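Local coordinates for phenylacetic acid degradation protein PaaI (Thermus thermophilus HB8, PDB 1WLU) that probably hydrolyses acyl-CoA thioesters as a hot dog-fold thioesterase linked to phenylacetic acid degradation, at residues Met1-Pro4 with Phe5-Ala8. Residues are numbered along the deposited sequence; the frame is centred on the assembly and turned at random.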
loop_
_atom_site.group_PDB
_atom_site.type_symbol
_atom_site.label_atom_id
_atom_site.label_comp_id
_atom_site.label_asym_id
_atom_site.label_seq_id
_atom_site.Cartn_x
_atom_site.Cartn_y
_atom_site.Cartn_z
ATOM N N MET A 1 -16.612 21.405 14.002
ATOM C CA MET A 1 -15.551 20.377 13.799
ATOM C C MET A 1 -14.524 20.453 14.921
ATOM O O MET A 1 -13.829 21.457 15.081
ATOM C CB MET A 1 -14.853 20.592 12.451
ATOM C CG MET A 1 -14.013 19.407 11.950
ATOM S SD MET A 1 -12.561 18.973 12.947
ATOM C CE MET A 1 -11.326 20.086 12.270
ATOM N N ARG A 2 -14.445 19.385 15.705
ATOM C CA ARG A 2 -13.492 19.303 16.798
ATOM C C ARG A 2 -12.851 17.927 16.743
ATOM O O ARG A 2 -13.544 16.909 16.778
ATOM C CB ARG A 2 -14.193 19.491 18.146
ATOM C CG ARG A 2 -13.300 19.191 19.334
ATOM C CD ARG A 2 -14.054 19.298 20.648
ATOM N NE ARG A 2 -13.310 18.677 21.740
ATOM C CZ ARG A 2 -12.102 19.064 22.139
ATOM N NH1 ARG A 2 -11.497 20.079 21.540
ATOM N NH2 ARG A 2 -11.495 18.426 23.130
ATOM N N ASP A 3 -11.529 17.896 16.637
ATOM C CA ASP A 3 -10.813 16.630 16.584
ATOM C C ASP A 3 -9.866 16.575 17.777
ATOM O O ASP A 3 -8.807 17.199 17.773
ATOM C CB ASP A 3 -10.034 16.519 15.271
ATOM C CG ASP A 3 -9.518 15.120 15.023
ATOM O OD1 ASP A 3 -8.704 14.638 15.838
ATOM O OD2 ASP A 3 -9.930 14.500 14.016
ATOM N N PRO A 4 -10.249 15.830 18.824
ATOM C CA PRO A 4 -9.430 15.704 20.033
ATOM C C PRO A 4 -7.976 15.306 19.802
ATOM O O PRO A 4 -7.075 15.871 20.418
ATOM C CB PRO A 4 -10.192 14.671 20.857
ATOM C CG PRO A 4 -11.615 14.938 20.478
ATOM C CD PRO A 4 -11.518 15.094 18.977
ATOM N N PHE A 5 -7.739 14.341 18.918
ATOM C CA PHE A 5 -6.373 13.900 18.664
ATOM C C PHE A 5 -5.553 14.975 17.953
ATOM O O PHE A 5 -4.384 15.184 18.274
ATOM C CB PHE A 5 -6.378 12.597 17.861
ATOM C CG PHE A 5 -5.071 11.846 17.907
ATOM C CD1 PHE A 5 -4.440 11.583 19.123
ATOM C CD2 PHE A 5 -4.487 11.373 16.737
ATOM C CE1 PHE A 5 -3.246 10.858 19.169
ATOM C CE2 PHE A 5 -3.294 10.646 16.772
ATOM C CZ PHE A 5 -2.675 10.389 17.990
ATOM N N MET A 6 -6.156 15.660 16.984
ATOM C CA MET A 6 -5.439 16.730 16.300
ATOM C C MET A 6 -5.056 17.791 17.329
ATOM O O MET A 6 -3.940 18.306 17.323
ATOM C CB MET A 6 -6.314 17.368 15.217
ATOM C CG MET A 6 -6.506 16.509 13.978
ATOM S SD MET A 6 -7.492 17.351 12.730
ATOM C CE MET A 6 -6.358 18.602 12.191
ATOM N N GLU A 7 -5.995 18.114 18.211
ATOM C CA GLU A 7 -5.752 19.111 19.244
ATOM C C GLU A 7 -4.636 18.655 20.184
ATOM O O GLU A 7 -3.745 19.435 20.524
ATOM C CB GLU A 7 -7.038 19.366 20.032
ATOM C CG GLU A 7 -6.904 20.405 21.130
ATOM C CD GLU A 7 -8.213 20.654 21.849
ATOM O OE1 GLU A 7 -9.144 21.194 21.219
ATOM O OE2 GLU A 7 -8.314 20.303 23.045
ATOM N N ALA A 8 -4.679 17.389 20.585
ATOM C CA ALA A 8 -3.667 16.846 21.487
ATOM C C ALA A 8 -2.272 16.869 20.864
ATOM O O ALA A 8 -1.276 17.028 21.571
ATOM C CB ALA A 8 -4.037 15.423 21.888
HETATM O O HOH W 1 -7.562 16.943 22.886
#
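Arg2 offers the edge of its guanidinium to Glu7, with OE1 close to the guanidinium plane and 2.6 Å from NH1. The two planes are 52° apart, and NH1 meets OE1 from above the carboxylate plane. The N-H...O angle is 140°, well short of straight. The Arg2 chain is extended as far as NE and the Glu7 chain beyond CG, and the two meet in this salt bridge on the exposed side of the turn. The second flat group, the Asp3 carboxylate, is buried: its OD1 accepts from Met6 N (3.0 Å) on the anti side, somewhat out of plane, while OD2 accepts a weak hydrogen bond from Leu34 N of the second subunit. Asp3 is the N-cap residue of helix 4-8; CG anti to the backbone N (chi1 -168°) brings OD1 to Met6 N. The Met6 side chain crosses it at about a right angle, CG lying 3.5 Å from Asp3 CG and SD 3.7 Å from Asp3 CB, before heading to Ser49 on helix 40-56. Behind the cap the backbone winds up through Glu7 N to Asp3 O (3.0 Å) and Ala8 N to Pro4 O (2.8 Å); a water also donates to Pro4 O. A negative charge facing the N-terminal end of a short helix should be favourable there, and the Phe5 ring, meeting His39 of the second subunit, places this capped turn at the subunit interface.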